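Lmo0794 protein (Listeria monocytogenes, PDB 3EW7) is of uncharacterised function but probably binds NAD(P) through a Rossmann fold and may act as an oxidoreductase. Local coordinates at residues Y69-V80 and Y127-Q137; Y152-E160 and F184-V194. The protein carries 3 engineered substitutions. One frame throughout, in Å; residues are numbered along the deposited sequence.

Contact 1. Residues Y69-V80 and Y127-Q137. Engineered in segment 69-80: I71 (natural residue Val).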
# COMPACT_ATOMS: atom_id res chain seq x y z
N TYR A 69 -2.61 -4.04 -1.30
CA TYR A 69 -2.93 -5.43 -1.57
C TYR A 69 -4.43 -5.59 -1.79
O TYR A 69 -5.24 -4.89 -1.19
CB TYR A 69 -2.51 -6.28 -0.39
CG TYR A 69 -2.69 -7.77 -0.59
CD1 TYR A 69 -1.82 -8.49 -1.41
CD2 TYR A 69 -3.67 -8.46 0.11
CE1 TYR A 69 -1.93 -9.87 -1.53
CE2 TYR A 69 -3.79 -9.84 0.00
CZ TYR A 69 -2.92 -10.54 -0.82
OH TYR A 69 -3.00 -11.90 -0.91
N GLY A 70 -4.78 -6.54 -2.66
CA GLY A 70 -6.19 -6.80 -2.94
C GLY A 70 -6.58 -6.51 -4.37
O GLY A 70 -7.43 -5.65 -4.63
N ILE A 71 -5.98 -7.24 -5.31
CA ILE A 71 -6.25 -7.06 -6.74
C ILE A 71 -7.27 -8.08 -7.25
O ILE A 71 -7.79 -7.94 -8.36
CB ILE A 71 -4.97 -7.24 -7.56
CG1 ILE A 71 -3.89 -6.30 -7.03
CG2 ILE A 71 -5.26 -6.99 -9.05
CD1 ILE A 71 -2.47 -6.65 -7.51
N SER A 72 -7.53 -9.11 -6.45
CA SER A 72 -8.44 -10.17 -6.86
C SER A 72 -9.25 -10.74 -5.69
O SER A 72 -9.00 -10.41 -4.53
CB SER A 72 -7.65 -11.29 -7.51
OG SER A 72 -6.92 -11.99 -6.53
N PRO A 73 -10.21 -11.64 -5.99
CA PRO A 73 -11.07 -12.26 -4.98
C PRO A 73 -10.33 -12.97 -3.85
O PRO A 73 -10.71 -12.83 -2.68
CB PRO A 73 -11.90 -13.24 -5.80
CG PRO A 73 -11.92 -12.62 -7.17
CD PRO A 73 -10.51 -12.17 -7.33
N ASP A 74 -9.30 -13.73 -4.19
CA ASP A 74 -8.55 -14.47 -3.18
C ASP A 74 -7.76 -13.55 -2.27
O ASP A 74 -7.70 -13.76 -1.06
CB ASP A 74 -7.62 -15.49 -3.84
CG ASP A 74 -6.42 -14.85 -4.49
OD1 ASP A 74 -5.33 -14.83 -3.85
OD2 ASP A 74 -6.56 -14.36 -5.62
N GLU A 75 -7.15 -12.51 -2.85
CA GLU A 75 -6.39 -11.57 -2.05
C GLU A 75 -7.34 -10.89 -1.09
O GLU A 75 -6.92 -10.32 -0.09
CB GLU A 75 -5.72 -10.51 -2.93
CG GLU A 75 -4.68 -11.05 -3.90
CD GLU A 75 -3.73 -9.98 -4.41
OE1 GLU A 75 -4.03 -8.77 -4.27
OE2 GLU A 75 -2.67 -10.37 -4.97
N ALA A 76 -8.63 -10.98 -1.38
CA ALA A 76 -9.64 -10.34 -0.54
C ALA A 76 -9.89 -11.09 0.75
O ALA A 76 -10.53 -10.57 1.66
CB ALA A 76 -10.94 -10.17 -1.32
N GLU A 77 -9.40 -12.32 0.85
CA GLU A 77 -9.61 -13.08 2.07
C GLU A 77 -8.31 -13.14 2.88
O GLU A 77 -8.31 -13.57 4.03
CB GLU A 77 -10.04 -14.51 1.74
CG GLU A 77 -10.96 -14.64 0.56
CD GLU A 77 -11.25 -16.10 0.23
OE1 GLU A 77 -11.64 -16.39 -0.92
OE2 GLU A 77 -11.09 -16.95 1.13
N LYS A 78 -7.23 -12.67 2.27
CA LYS A 78 -5.91 -12.71 2.89
C LYS A 78 -5.34 -11.38 3.37
O LYS A 78 -4.14 -11.25 3.57
CB LYS A 78 -4.92 -13.36 1.91
CG LYS A 78 -5.23 -14.82 1.62
CD LYS A 78 -4.29 -15.45 0.62
CE LYS A 78 -4.64 -15.06 -0.79
NZ LYS A 78 -3.90 -15.87 -1.78
N HIS A 79 -6.20 -10.38 3.57
CA HIS A 79 -5.73 -9.07 4.00
C HIS A 79 -5.09 -9.03 5.38
O HIS A 79 -3.94 -8.61 5.52
CB HIS A 79 -6.88 -8.06 3.95
CG HIS A 79 -7.06 -7.43 2.61
ND1 HIS A 79 -8.13 -7.71 1.79
CD2 HIS A 79 -6.28 -6.56 1.93
CE1 HIS A 79 -8.00 -7.04 0.66
NE2 HIS A 79 -6.88 -6.33 0.72
N VAL A 80 -5.83 -9.44 6.39
CA VAL A 80 -5.33 -9.45 7.75
C VAL A 80 -4.10 -10.34 7.87
O VAL A 80 -3.14 -10.01 8.57
CB VAL A 80 -6.43 -9.94 8.72
CG1 VAL A 80 -7.19 -11.11 8.08
CG2 VAL A 80 -5.80 -10.37 10.05
N TYR A 127 -11.89 -5.37 -4.11
CA TYR A 127 -10.90 -6.30 -3.60
C TYR A 127 -10.01 -5.81 -2.47
O TYR A 127 -9.12 -6.53 -2.04
CB TYR A 127 -10.05 -6.82 -4.76
CG TYR A 127 -10.89 -7.44 -5.85
CD1 TYR A 127 -11.97 -8.27 -5.53
CD2 TYR A 127 -10.62 -7.19 -7.19
CE1 TYR A 127 -12.76 -8.83 -6.52
CE2 TYR A 127 -11.41 -7.75 -8.20
CZ TYR A 127 -12.48 -8.57 -7.86
OH TYR A 127 -13.27 -9.12 -8.85
N TYR A 128 -10.24 -4.59 -2.00
CA TYR A 128 -9.45 -4.06 -0.90
C TYR A 128 -10.05 -4.58 0.41
O TYR A 128 -11.10 -5.21 0.40
CB TYR A 128 -9.42 -2.53 -0.95
CG TYR A 128 -10.77 -1.87 -1.09
CD1 TYR A 128 -11.02 -1.00 -2.15
CD2 TYR A 128 -11.78 -2.08 -0.15
CE1 TYR A 128 -12.26 -0.35 -2.28
CE2 TYR A 128 -13.02 -1.43 -0.27
CZ TYR A 128 -13.26 -0.57 -1.33
OH TYR A 128 -14.48 0.07 -1.44
N PRO A 129 -9.39 -4.31 1.54
CA PRO A 129 -9.86 -4.76 2.85
C PRO A 129 -11.33 -4.49 3.13
O PRO A 129 -11.84 -3.43 2.80
CB PRO A 129 -8.96 -4.00 3.83
CG PRO A 129 -7.71 -3.83 3.06
CD PRO A 129 -8.22 -3.42 1.71
N THR A 130 -12.00 -5.46 3.75
CA THR A 130 -13.41 -5.30 4.10
C THR A 130 -13.48 -4.47 5.38
O THR A 130 -12.46 -4.07 5.93
CB THR A 130 -14.11 -6.65 4.34
OG1 THR A 130 -15.53 -6.44 4.39
CG2 THR A 130 -13.68 -7.27 5.66
N ALA A 131 -14.70 -4.21 5.84
CA ALA A 131 -14.90 -3.41 7.04
C ALA A 131 -14.30 -4.05 8.29
O ALA A 131 -13.62 -3.39 9.08
CB ALA A 131 -16.38 -3.16 7.25
N ARG A 132 -14.56 -5.34 8.49
CA ARG A 132 -14.03 -6.02 9.65
C ARG A 132 -12.57 -6.38 9.46
O ARG A 132 -11.79 -6.38 10.42
CB ARG A 132 -14.84 -7.29 9.95
CG ARG A 132 -15.19 -8.15 8.73
CD ARG A 132 -15.93 -9.42 9.16
NE ARG A 132 -16.88 -9.16 10.25
CZ ARG A 132 -18.12 -8.69 10.09
NH1 ARG A 132 -18.59 -8.41 8.88
NH2 ARG A 132 -18.88 -8.47 11.16
N ALA A 133 -12.19 -6.68 8.22
CA ALA A 133 -10.81 -7.02 7.93
C ALA A 133 -9.93 -5.84 8.30
O ALA A 133 -8.85 -6.01 8.87
CB ALA A 133 -10.65 -7.35 6.46
N GLN A 134 -10.40 -4.65 7.97
CA GLN A 134 -9.65 -3.45 8.26
C GLN A 134 -9.49 -3.27 9.75
O GLN A 134 -8.39 -3.02 10.25
CB GLN A 134 -10.35 -2.22 7.69
CG GLN A 134 -9.49 -0.99 7.70
CD GLN A 134 -10.25 0.25 7.32
OE1 GLN A 134 -10.71 0.99 8.19
NE2 GLN A 134 -10.39 0.49 6.02
N ALA A 135 -10.60 -3.40 10.47
CA ALA A 135 -10.60 -3.25 11.92
C ALA A 135 -9.59 -4.20 12.52
O ALA A 135 -8.86 -3.85 13.44
CB ALA A 135 -11.98 -3.52 12.48
N LYS A 136 -9.54 -5.42 11.99
CA LYS A 136 -8.59 -6.42 12.46
C LYS A 136 -7.15 -5.96 12.26
O LYS A 136 -6.34 -5.99 13.19
CB LYS A 136 -8.81 -7.74 11.74
CG LYS A 136 -9.69 -8.70 12.49
CD LYS A 136 -8.87 -9.76 13.20
CE LYS A 136 -9.66 -10.43 14.32
NZ LYS A 136 -9.76 -9.56 15.54
N GLN A 137 -6.83 -5.54 11.04
CA GLN A 137 -5.50 -5.06 10.72
C GLN A 137 -5.12 -3.97 11.71
O GLN A 137 -4.02 -3.97 12.27
CB GLN A 137 -5.45 -4.51 9.30
CG GLN A 137 -5.80 -5.53 8.22
CD GLN A 137 -5.80 -4.93 6.83
OE1 GLN A 137 -6.45 -3.92 6.58
NE2 GLN A 137 -5.08 -5.56 5.92
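In this Rossmann-type fold H79, the first residue of helix 79-90, meets P129 and Y127 in the lead-in to helix 131-142. The H79 and P129 side chains cross at about a right angle: P129 CG sits 3.5 Å from the centroid of the H79 ring, 23° off its normal, a CH-pi contact. E75 O lies over the opposite face. Two carbonyls meet the edge of the imidazole. H79 NE2 donates to Y69 O at 2.9 Å, the acceptor in the ring plane but the donor well above the carbonyl plane. Y127 O lies beside H79 CE1. With both faces covered and NE2 bonded, rotation of the ring is restricted.

At the other end of the contact Y127 packs on the loop. Its CG stands anti to its carbonyl carbon (chi1 -55°), which lays the phenol ring along the loop: S72 CA is 3.9 Å from the centroid in a CH-pi contact, and the S72-P73 peptide link covers that face toward the rim. The P73 ring runs beside the phenol, P73 CG being 3.9 Å from Y127 CE1. G70, lacking a side chain, lets the backbones close to 4.7 Å between G70 CA and Y128 CA. The loop is braced from within by E75 OE1, which accepts G70 N at 2.9 Å and I71 N (I71 is engineered) from opposite faces of the carboxylate.

Nearer the helices, Q137 extends beyond CG and its NE2 gives H79 O a weak bond of 3.3 Å, while its OE1 is taken up by Y152 OH of strand 150-154. The H79 carbonyl also accepts from S82. V80 rests its CA on Q137 CG. Such packing of the segments following two neighbouring parallel strands, 64-67 and 97-101, is typical of the Rossmann fold.

Contact 2. Residues Y152-E160 and F184-V194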
# COMPACT_ATOMS: atom_id res chain seq x y z
N TYR A 152 -1.79 3.89 8.25
CA TYR A 152 -2.94 3.31 7.59
C TYR A 152 -3.77 4.47 7.04
O TYR A 152 -4.17 5.36 7.79
CB TYR A 152 -3.78 2.49 8.57
CG TYR A 152 -4.69 1.49 7.89
CD1 TYR A 152 -4.33 0.15 7.78
CD2 TYR A 152 -5.91 1.90 7.32
CE1 TYR A 152 -5.14 -0.76 7.13
CE2 TYR A 152 -6.73 0.99 6.66
CZ TYR A 152 -6.34 -0.33 6.56
OH TYR A 152 -7.14 -1.23 5.90
N ILE A 153 -4.01 4.45 5.73
CA ILE A 153 -4.78 5.52 5.10
C ILE A 153 -6.14 5.07 4.54
O ILE A 153 -6.24 4.05 3.85
CB ILE A 153 -3.96 6.19 3.96
CG1 ILE A 153 -4.71 7.40 3.42
CG2 ILE A 153 -3.67 5.19 2.85
CD1 ILE A 153 -3.93 8.18 2.39
N SER A 154 -7.17 5.85 4.86
CA SER A 154 -8.53 5.60 4.41
C SER A 154 -9.00 6.78 3.56
O SER A 154 -8.62 7.92 3.81
CB SER A 154 -9.48 5.42 5.59
OG SER A 154 -9.24 4.20 6.26
N PRO A 155 -9.82 6.51 2.54
CA PRO A 155 -10.34 7.55 1.66
C PRO A 155 -11.48 8.31 2.31
O PRO A 155 -12.14 7.81 3.22
CB PRO A 155 -10.81 6.75 0.46
CG PRO A 155 -11.35 5.53 1.10
CD PRO A 155 -10.28 5.18 2.10
N SER A 156 -11.72 9.52 1.82
CA SER A 156 -12.78 10.35 2.36
C SER A 156 -14.21 9.86 2.07
O SER A 156 -15.00 9.69 3.01
CB SER A 156 -12.61 11.80 1.88
OG SER A 156 -12.32 11.87 0.49
N ALA A 157 -14.54 9.59 0.81
CA ALA A 157 -15.92 9.21 0.48
C ALA A 157 -16.26 7.87 -0.19
O ALA A 157 -16.78 6.97 0.46
CB ALA A 157 -16.55 10.34 -0.33
N MSE A 158 -16.02 7.77 -1.50
CA MSE A 158 -16.32 6.55 -2.26
C MSE A 158 -15.90 6.65 -3.73
O MSE A 158 -16.08 7.69 -4.37
CB MSE A 158 -17.82 6.24 -2.21
CG MSE A 158 -18.22 4.88 -2.80
SE MSE A 158 -17.90 3.39 -1.58
CE MSE A 158 -19.71 3.29 -0.81
N PHE A 159 -15.36 5.56 -4.26
CA PHE A 159 -14.97 5.52 -5.66
C PHE A 159 -15.91 4.63 -6.45
O PHE A 159 -16.45 3.65 -5.93
CB PHE A 159 -13.55 4.95 -5.87
CG PHE A 159 -12.80 4.64 -4.60
CD1 PHE A 159 -11.99 5.60 -4.00
CD2 PHE A 159 -12.84 3.36 -4.04
CE1 PHE A 159 -11.24 5.30 -2.87
CE2 PHE A 159 -12.10 3.06 -2.90
CZ PHE A 159 -11.29 4.03 -2.32
N GLU A 160 -16.12 5.00 -7.71
CA GLU A 160 -16.93 4.20 -8.62
C GLU A 160 -16.14 4.20 -9.92
O GLU A 160 -15.75 5.27 -10.42
CB GLU A 160 -18.33 4.80 -8.83
CG GLU A 160 -19.33 4.39 -7.75
CD GLU A 160 -20.75 4.31 -8.27
OE1 GLU A 160 -21.12 5.17 -9.10
OE2 GLU A 160 -21.51 3.39 -7.85
N PHE A 184 -17.90 13.72 -4.15
CA PHE A 184 -17.35 12.44 -3.69
C PHE A 184 -15.90 12.26 -4.14
O PHE A 184 -15.20 13.25 -4.35
CB PHE A 184 -18.26 11.32 -4.16
CG PHE A 184 -19.70 11.67 -4.05
CD1 PHE A 184 -20.31 11.82 -2.81
CD2 PHE A 184 -20.43 11.99 -5.20
CE1 PHE A 184 -21.62 12.28 -2.70
CE2 PHE A 184 -21.74 12.46 -5.11
CZ PHE A 184 -22.34 12.61 -3.86
N ILE A 185 -15.45 11.02 -4.35
CA ILE A 185 -14.02 10.84 -4.66
C ILE A 185 -13.44 9.98 -5.80
O ILE A 185 -13.82 8.82 -6.01
CB ILE A 185 -13.32 10.46 -3.32
CG1 ILE A 185 -12.59 11.69 -2.77
CG2 ILE A 185 -12.46 9.22 -3.48
CD1 ILE A 185 -11.33 12.06 -3.53
N SER A 186 -12.49 10.58 -6.51
CA SER A 186 -11.79 9.94 -7.62
C SER A 186 -10.58 9.17 -7.08
O SER A 186 -9.98 9.58 -6.10
CB SER A 186 -11.31 11.00 -8.62
OG SER A 186 -10.47 10.44 -9.61
N MSE A 187 -10.24 8.05 -7.71
CA MSE A 187 -9.10 7.26 -7.26
C MSE A 187 -7.81 8.05 -7.38
O MSE A 187 -6.93 7.95 -6.53
CB MSE A 187 -9.00 5.97 -8.09
CG MSE A 187 -8.02 4.93 -7.54
SE MSE A 187 -8.38 4.34 -5.70
CE MSE A 187 -9.95 3.24 -5.99
N GLU A 188 -7.70 8.85 -8.44
CA GLU A 188 -6.50 9.64 -8.64
C GLU A 188 -6.36 10.71 -7.56
O GLU A 188 -5.25 11.14 -7.26
CB GLU A 188 -6.50 10.28 -10.05
CG GLU A 188 -7.85 10.32 -10.76
CD GLU A 188 -8.31 8.96 -11.29
OE1 GLU A 188 -9.47 8.55 -11.00
OE2 GLU A 188 -7.53 8.31 -12.01
N ASP A 189 -7.47 11.14 -6.97
CA ASP A 189 -7.40 12.13 -5.90
C ASP A 189 -6.81 11.45 -4.68
O ASP A 189 -6.00 12.04 -3.95
CB ASP A 189 -8.78 12.69 -5.54
CG ASP A 189 -9.39 13.54 -6.64
OD1 ASP A 189 -8.65 14.35 -7.26
OD2 ASP A 189 -10.61 13.41 -6.88
N TYR A 190 -7.21 10.20 -4.46
CA TYR A 190 -6.76 9.40 -3.34
C TYR A 190 -5.26 9.18 -3.48
O TYR A 190 -4.53 9.20 -2.48
CB TYR A 190 -7.52 8.07 -3.33
CG TYR A 190 -7.36 7.24 -2.06
CD1 TYR A 190 -7.51 7.83 -0.80
CD2 TYR A 190 -7.07 5.88 -2.12
CE1 TYR A 190 -7.36 7.08 0.37
CE2 TYR A 190 -6.93 5.12 -0.96
CZ TYR A 190 -7.08 5.73 0.28
OH TYR A 190 -6.92 4.98 1.42
N ALA A 191 -4.80 8.97 -4.71
CA ALA A 191 -3.37 8.77 -4.96
C ALA A 191 -2.59 10.04 -4.61
O ALA A 191 -1.47 9.97 -4.10
CB ALA A 191 -3.14 8.41 -6.41
N ILE A 192 -3.18 11.19 -4.88
CA ILE A 192 -2.55 12.48 -4.58
C ILE A 192 -2.40 12.65 -3.08
O ILE A 192 -1.39 13.14 -2.60
CB ILE A 192 -3.38 13.63 -5.17
CG1 ILE A 192 -3.17 13.67 -6.69
CG2 ILE A 192 -3.00 14.95 -4.50
CD1 ILE A 192 -4.28 14.37 -7.46
N ALA A 193 -3.43 12.25 -2.34
CA ALA A 193 -3.40 12.33 -0.89
C ALA A 193 -2.32 11.37 -0.42
O ALA A 193 -1.42 11.77 0.32
CB ALA A 193 -4.75 11.93 -0.30
N VAL A 194 -2.39 10.12 -0.87
CA VAL A 194 -1.42 9.10 -0.47
C VAL A 194 0.01 9.63 -0.65
O VAL A 194 0.81 9.61 0.28
CB VAL A 194 -1.60 7.78 -1.29
CG1 VAL A 194 -0.38 6.88 -1.14
CG2 VAL A 194 -2.82 7.02 -0.78
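Selenomethionine M187 bends at chi2 and chi3, a shape that brings its methyl over the middle of the F159 ring: CE lies 3.5 Å from the centroid and 13° off the normal, with SE following at 4.3 Å from the same centroid, a Met-aromatic contact. I185 runs alongside F159, its CG2 3.7 Å from F159 CD1. The rings of F159 and Y190 meet obliquely.

Y190 carries its ring anti to the backbone N (chi1 -168°), straight at the end of the strand. P155 CB covers one face, 3.8 Å from the Y190 centroid, while the phenol oxygen ends near the I153 backbone. One turn on, I153 CD1 meets V194 CG2 at 3.6 Å, since I153 CG1 and CD1 extend fully from the strand.

Strand 152-154 and helix 187-194 run nearly antiparallel, at 148°, the first half of a beta-alpha-beta crossover that strand 207-209 completes. Helix 11-22 lends R11 to both F159 and M187.

Before the helix, I185 N donates weakly to M158 O, 3.4 Å away, joining the two loops. S186 and D189 form a capping box, D189 OD2 accepting weakly from S186 N.

In the fold
The centres of contacts 1 and 2 lie about 17 Å apart, and strand 150-154 separates much of them: Y152 points toward helix 131-142 of contact 1, whereas I153 points toward helix 187-199 of contact 2 on the other face of the sheet. The tie between them is Q137 OE1 and Y152 OH, 2.8 Å apart, probably a hydrogen bond. A second junction forms beyond the strand ends, where Y128 CE1 packs 3.5 Å from F159 CE2. Both contacts also touch the glycine-rich segment after strand 2-6, chiefly through F159 on R11, with the engineered I71 reaching T9. In Rossmann folds that segment usually receives the dinucleotide, consistent with a cofactor site nearby.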